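Local coordinates for protein AceL NrdHF-1-1 Intein (Metagenome, PDB 6ZGQ) that is a linked, splice-inactive variant of a naturally split class 3 intein, a protein that normally excises itself and joins its flanking exteins, at residues G19-E24 against L28-L33; D56-F61 against T129-L134. One frame throughout, in Å; residues are numbered along the deposited sequence. Where two conformers were deposited one is given.

Interaction 1: G19-E24 against L28-L33; sequences GDKNIE and LEDEVL
A surface salt bridge between Lys21 and Asp30 ties strand 20-22 to the loop that leads into strand 32-35. The two side chains arrive from opposite directions and meet through their charged ends, Lys21 NZ lying 2.7 Å from Asp30 OD1. That oxygen accepts with its syn lone pair, on the side of its twin, which places the ammonium in front of both oxygens; it also makes a weak bond, 3.1 Å from NZ to Asp30 OD2. With CG anti to the backbone N (chi1 -168°) and the rest of the chain extended, the lysine has the length to bridge backbones whose nearest CA atoms, those of Lys21 and Val32, are 9.3 Å apart. Inteins share the all-beta HINT fold, and here both segments are pinned to its start: Lys21 pairs through its backbone with Val14 of strand 13-15, and Glu31 with Lys17. Aspartate suits the loop because its short side chain can serve two donors, OD2 also accepting from the backbone N of Thr27. The aliphatic stem of Lys21 runs close to the carboxylate too, with CD 3.7 Å from Asp30 OD1, and the side chain touches Ile26 in the connecting loop.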
loop_
_atom_site.group_PDB
_atom_site.type_symbol
_atom_site.label_atom_id
_atom_site.label_comp_id
_atom_site.label_asym_id
_atom_site.label_seq_id
_atom_site.Cartn_x
_atom_site.Cartn_y
_atom_site.Cartn_z
ATOM N N GLY A 19 0.264 2.410 -16.583
ATOM C CA GLY A 19 -0.962 2.980 -15.994
ATOM C C GLY A 19 -1.246 2.434 -14.608
ATOM O O GLY A 19 -0.291 2.078 -13.899
ATOM N N ASP A 20 -2.536 2.359 -14.244
ATOM C CA ASP A 20 -2.997 1.852 -12.935
ATOM C C ASP A 20 -3.736 0.521 -13.137
ATOM O O ASP A 20 -4.873 0.522 -13.610
ATOM C CB ASP A 20 -3.922 2.861 -12.240
ATOM C CG ASP A 20 -3.214 4.140 -11.845
ATOM O OD1 ASP A 20 -2.004 4.095 -11.537
ATOM O OD2 ASP A 20 -3.883 5.190 -11.847
ATOM N N LYS A 21 -3.081 -0.584 -12.753
ATOM C CA LYS A 21 -3.505 -1.958 -13.065
ATOM C C LYS A 21 -4.058 -2.636 -11.817
ATOM O O LYS A 21 -3.397 -2.622 -10.765
ATOM C CB LYS A 21 -2.309 -2.764 -13.601
ATOM C CG LYS A 21 -2.649 -4.114 -14.230
ATOM C CD LYS A 21 -1.438 -4.728 -14.922
ATOM C CE LYS A 21 -1.841 -5.746 -15.970
ATOM N NZ LYS A 21 -0.671 -6.270 -16.721
ATOM N N ASN A 22 -5.252 -3.223 -11.954
ATOM C CA ASN A 22 -5.906 -4.029 -10.907
ATOM C C ASN A 22 -4.891 -5.045 -10.379
ATOM O O ASN A 22 -4.267 -5.752 -11.177
ATOM C CB ASN A 22 -7.156 -4.726 -11.462
ATOM C CG ASN A 22 -8.179 -3.741 -11.994
ATOM O OD1 ASN A 22 -8.293 -2.630 -11.491
ATOM N ND2 ASN A 22 -8.926 -4.144 -13.013
ATOM N N ILE A 23 -4.688 -5.065 -9.059
ATOM C CA ILE A 23 -3.633 -5.879 -8.434
ATOM C C ILE A 23 -3.776 -7.352 -8.845
ATOM O O ILE A 23 -2.764 -8.008 -9.081
ATOM C CB ILE A 23 -3.574 -5.696 -6.895
ATOM C CG1 ILE A 23 -2.349 -6.420 -6.307
ATOM C CG2 ILE A 23 -4.875 -6.155 -6.234
ATOM C CD1 ILE A 23 -1.934 -5.929 -4.939
ATOM N N GLU A 24 -5.018 -7.844 -8.972
ATOM C CA GLU A 24 -5.286 -9.257 -9.328
ATOM C C GLU A 24 -4.807 -9.603 -10.741
ATOM O O GLU A 24 -4.774 -10.791 -11.087
ATOM C CB GLU A 24 -6.776 -9.597 -9.227
ATOM C CG GLU A 24 -7.656 -8.802 -10.185
ATOM C CD GLU A 24 -8.309 -7.595 -9.540
ATOM O OE1 GLU A 24 -7.774 -7.074 -8.538
ATOM O OE2 GLU A 24 -9.370 -7.174 -10.037
ATOM N N LEU A 28 4.538 -11.192 -13.031
ATOM C CA LEU A 28 5.969 -10.983 -12.777
ATOM C C LEU A 28 6.598 -10.144 -13.909
ATOM O O LEU A 28 7.688 -9.590 -13.726
ATOM C CB LEU A 28 6.681 -12.334 -12.629
ATOM C CG LEU A 28 6.041 -13.306 -11.632
ATOM C CD1 LEU A 28 6.776 -14.636 -11.645
ATOM C CD2 LEU A 28 6.019 -12.710 -10.233
ATOM N N GLU A 29 5.900 -10.046 -15.050
ATOM C CA GLU A 29 6.361 -9.285 -16.233
ATOM C C GLU A 29 5.927 -7.809 -16.215
ATOM O O GLU A 29 6.367 -7.040 -17.076
ATOM C CB GLU A 29 5.859 -9.952 -17.515
ATOM C CG GLU A 29 6.420 -11.345 -17.732
ATOM C CD GLU A 29 6.527 -11.696 -19.197
ATOM O OE1 GLU A 29 5.496 -11.637 -19.898
ATOM O OE2 GLU A 29 7.645 -12.033 -19.647
ATOM N N ASP A 30 5.080 -7.421 -15.252
ATOM C CA ASP A 30 4.646 -6.016 -15.102
ATOM C C ASP A 30 5.783 -5.187 -14.491
ATOM O O ASP A 30 6.616 -5.732 -13.765
ATOM C CB ASP A 30 3.373 -5.895 -14.249
ATOM C CG ASP A 30 2.120 -6.254 -15.016
ATOM O OD1 ASP A 30 1.905 -5.675 -16.092
ATOM O OD2 ASP A 30 1.367 -7.132 -14.548
ATOM N N GLU A 31 5.796 -3.891 -14.803
ATOM C CA GLU A 31 6.781 -2.924 -14.297
ATOM C C GLU A 31 6.090 -2.023 -13.266
ATOM O O GLU A 31 5.469 -1.019 -13.646
ATOM C CB GLU A 31 7.345 -2.101 -15.461
ATOM C CG GLU A 31 7.986 -2.961 -16.534
ATOM C CD GLU A 31 8.511 -2.139 -17.690
ATOM O OE1 GLU A 31 7.718 -1.801 -18.595
ATOM O OE2 GLU A 31 9.718 -1.833 -17.686
ATOM N N VAL A 32 6.242 -2.375 -11.987
ATOM C CA VAL A 32 5.507 -1.762 -10.868
ATOM C C VAL A 32 6.329 -0.611 -10.298
ATOM O O VAL A 32 7.547 -0.765 -10.136
ATOM C CB VAL A 32 5.228 -2.816 -9.760
ATOM C CG1 VAL A 32 4.618 -2.187 -8.513
ATOM C CG2 VAL A 32 4.325 -3.924 -10.292
ATOM N N LEU A 33 5.671 0.516 -10.002
ATOM C CA LEU A 33 6.324 1.656 -9.331
ATOM C C LEU A 33 6.580 1.267 -7.876
ATOM O O LEU A 33 5.625 1.180 -7.085
ATOM C CB LEU A 33 5.452 2.917 -9.408
ATOM C CG LEU A 33 6.093 4.200 -8.862
ATOM C CD1 LEU A 33 7.391 4.513 -9.593
ATOM C CD2 LEU A 33 5.135 5.376 -8.949
#

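Interaction 2: D56-F61 against T129-L134; sequences DEIYHF and TEFHAL
Glu57 meets Phe131 through its main chain: the carbonyl oxygen Glu57 O approaches the ring at an oblique angle, 3.6 Å from Phe131 CZ. This oxygen is buried here and has no hydrogen-bonding partner in the model; the ring carbon CZ is simply packed against it. CB of Glu57 points away from strand 128-135, and its OE1 bonds to His122 NE2. Next comes Ile58, which supplies the apolar half of the contact. In the conformer described, its CG1 lies in the plane of the ring at the edge, 3.9 Å from Phe131 CE2, while the terminal CD1 comes in obliquely at 3.9 Å from the same CE2. Phe131 reaches across because CG stands anti to its carbonyl carbon (chi1 -63°), directing a long, flat side chain toward the other strand, which a branched aliphatic residue can abut. Were Phe131 replaced by an alanine, a gap would probably open beside Ile58, and its CD1 would be left without the ring that packs against it. On strand 128-135, His132 NE2 donates to Glu130 OE1 at 2.9 Å, with an angle of 154° at the hydrogen, meeting the oxygen on its anti side. Ile58 lies within strand 57-63, flanked by Lys69 of strand 66-70 and Thr123 of strand 119-125. Phe131 projects from the middle strand of a different sheet, between strands 8-9 and 49-55, and also touches Arg55, Ala7 and Ser71.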
loop_
_atom_site.group_PDB
_atom_site.type_symbol
_atom_site.label_atom_id
_atom_site.label_comp_id
_atom_site.label_asym_id
_atom_site.label_seq_id
_atom_site.Cartn_x
_atom_site.Cartn_y
_atom_site.Cartn_z
ATOM N N ASP A 56 -11.694 -12.901 5.263
ATOM C CA ASP A 56 -12.959 -12.223 5.602
ATOM C C ASP A 56 -12.776 -11.150 6.686
ATOM O O ASP A 56 -13.731 -10.819 7.391
ATOM C CB ASP A 56 -14.034 -13.254 6.014
ATOM C CG ASP A 56 -13.735 -13.924 7.343
ATOM O OD1 ASP A 56 -12.629 -13.712 7.883
ATOM O OD2 ASP A 56 -14.613 -14.654 7.841
ATOM N N GLU A 57 -11.572 -10.597 6.823
ATOM C CA GLU A 57 -11.387 -9.410 7.675
ATOM C C GLU A 57 -10.383 -8.450 7.035
ATOM O O GLU A 57 -9.432 -8.889 6.360
ATOM C CB GLU A 57 -11.029 -9.776 9.122
ATOM C CG GLU A 57 -9.693 -10.454 9.294
ATOM C CD GLU A 57 -9.457 -10.880 10.726
ATOM O OE1 GLU A 57 -9.720 -10.070 11.643
ATOM O OE2 GLU A 57 -9.015 -12.027 10.934
ATOM N N ILE A 58 -10.635 -7.154 7.231
ATOM C CA ILE A 58 -9.963 -6.066 6.508
ATOM C C ILE A 58 -9.738 -4.899 7.472
ATOM O O ILE A 58 -10.567 -4.702 8.380
ATOM C CB ILE A 58 -10.823 -5.635 5.286
ATOM C CG1 ILE A 58 -9.985 -4.937 4.216
ATOM C CG2 ILE A 58 -12.012 -4.779 5.712
ATOM C CD1 ILE A 58 -10.663 -4.926 2.870
ATOM N N TYR A 59 -8.611 -4.197 7.283
ATOM C CA TYR A 59 -8.289 -2.896 7.910
ATOM C C TYR A 59 -8.348 -1.825 6.819
ATOM O O TYR A 59 -7.551 -1.882 5.863
ATOM C CB TYR A 59 -6.894 -2.906 8.546
ATOM C CG TYR A 59 -6.904 -3.554 9.898
ATOM C CD1 TYR A 59 -6.869 -4.935 10.022
ATOM C CD2 TYR A 59 -7.002 -2.788 11.054
ATOM C CE1 TYR A 59 -6.895 -5.542 11.263
ATOM C CE2 TYR A 59 -7.037 -3.388 12.301
ATOM C CZ TYR A 59 -6.991 -4.765 12.399
ATOM O OH TYR A 59 -7.019 -5.354 13.634
ATOM N N HIS A 60 -9.314 -0.908 6.964
ATOM C CA HIS A 60 -9.568 0.196 6.031
ATOM C C HIS A 60 -9.060 1.488 6.669
ATOM O O HIS A 60 -9.656 1.968 7.644
ATOM C CB HIS A 60 -11.066 0.295 5.682
ATOM C CG HIS A 60 -11.387 1.389 4.712
ATOM N ND1 HIS A 60 -12.628 1.982 4.646
ATOM C CD2 HIS A 60 -10.623 2.009 3.783
ATOM C CE1 HIS A 60 -12.618 2.915 3.710
ATOM N NE2 HIS A 60 -11.414 2.947 3.166
ATOM N N PHE A 61 -7.929 1.980 6.145
ATOM C CA PHE A 61 -7.327 3.276 6.499
ATOM C C PHE A 61 -7.902 4.332 5.539
ATOM O O PHE A 61 -7.832 4.117 4.333
ATOM C CB PHE A 61 -5.796 3.206 6.349
ATOM C CG PHE A 61 -5.114 2.272 7.317
ATOM C CD1 PHE A 61 -5.083 0.903 7.087
ATOM C CD2 PHE A 61 -4.481 2.766 8.445
ATOM C CE1 PHE A 61 -4.445 0.049 7.970
ATOM C CE2 PHE A 61 -3.851 1.917 9.336
ATOM C CZ PHE A 61 -3.832 0.554 9.099
ATOM N N THR A 129 -13.526 -12.869 0.487
ATOM C CA THR A 129 -13.142 -12.291 -0.811
ATOM C C THR A 129 -11.624 -12.398 -0.996
ATOM O O THR A 129 -10.911 -12.630 -0.010
ATOM C CB THR A 129 -13.625 -10.833 -0.968
ATOM O OG1 THR A 129 -13.506 -10.462 -2.339
ATOM C CG2 THR A 129 -12.832 -9.843 -0.095
ATOM N N GLU A 130 -11.155 -12.252 -2.239
ATOM C CA GLU A 130 -9.731 -12.430 -2.569
ATOM C C GLU A 130 -8.958 -11.182 -2.159
ATOM O O GLU A 130 -9.475 -10.068 -2.318
ATOM C CB GLU A 130 -9.483 -12.785 -4.052
ATOM C CG GLU A 130 -10.606 -12.477 -5.024
ATOM C CD GLU A 130 -10.309 -13.002 -6.411
ATOM O OE1 GLU A 130 -9.349 -12.512 -7.039
ATOM O OE2 GLU A 130 -11.035 -13.909 -6.871
ATOM N N PHE A 131 -7.780 -11.400 -1.559
ATOM C CA PHE A 131 -6.737 -10.379 -1.335
ATOM C C PHE A 131 -5.485 -10.815 -2.119
ATOM O O PHE A 131 -5.214 -12.023 -2.237
ATOM C CB PHE A 131 -6.362 -10.229 0.152
ATOM C CG PHE A 131 -7.475 -9.755 1.055
ATOM C CD1 PHE A 131 -8.548 -10.575 1.350
ATOM C CD2 PHE A 131 -7.418 -8.504 1.659
ATOM C CE1 PHE A 131 -9.563 -10.149 2.189
ATOM C CE2 PHE A 131 -8.430 -8.081 2.508
ATOM C CZ PHE A 131 -9.503 -8.905 2.774
ATOM N N HIS A 132 -4.743 -9.838 -2.641
ATOM C CA HIS A 132 -3.555 -10.069 -3.459
ATOM C C HIS A 132 -2.367 -9.296 -2.844
ATOM O O HIS A 132 -2.587 -8.293 -2.138
ATOM C CB HIS A 132 -3.834 -9.640 -4.908
ATOM C CG HIS A 132 -4.924 -10.419 -5.568
ATOM N ND1 HIS A 132 -4.672 -11.497 -6.386
ATOM C CD2 HIS A 132 -6.270 -10.276 -5.538
ATOM C CE1 HIS A 132 -5.815 -11.995 -6.823
ATOM N NE2 HIS A 132 -6.803 -11.272 -6.321
ATOM N N ALA A 133 -1.150 -9.802 -3.079
ATOM C CA ALA A 133 0.111 -9.216 -2.585
ATOM C C ALA A 133 1.215 -9.344 -3.636
ATOM O O ALA A 133 1.180 -10.281 -4.429
ATOM C CB ALA A 133 0.550 -9.901 -1.296
ATOM N N LEU A 134 2.166 -8.400 -3.629
ATOM C CA LEU A 134 3.379 -8.421 -4.464
ATOM C C LEU A 134 4.626 -8.323 -3.580
ATOM O O LEU A 134 4.566 -7.697 -2.520
ATOM C CB LEU A 134 3.388 -7.222 -5.421
ATOM C CG LEU A 134 2.111 -6.948 -6.208
ATOM C CD1 LEU A 134 2.273 -5.677 -7.034
ATOM C CD2 LEU A 134 1.772 -8.131 -7.093
#

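How the interactions relate
Interaction 1 closes before interaction 2 opens along the chain, and their centres are about 17 Å apart. One is a local surface tie, with three residues between its segments; the other is a buried contact between two sheets, bridging 67 residues. Strand 128-135 brings them together: Glu24 CB packs 3.4 Å from His132 NE2, Ile23 CD1 lies 3.7 Å from His132 O, and Val32 CG2 is 4.2 Å from Leu134 CD1. The first half of that strand thus reaches strand 57-63 through Phe131, while its later residues meet the 19-33 region, joining early and late parts of this intein, which has no alpha helix, into one compact beta body.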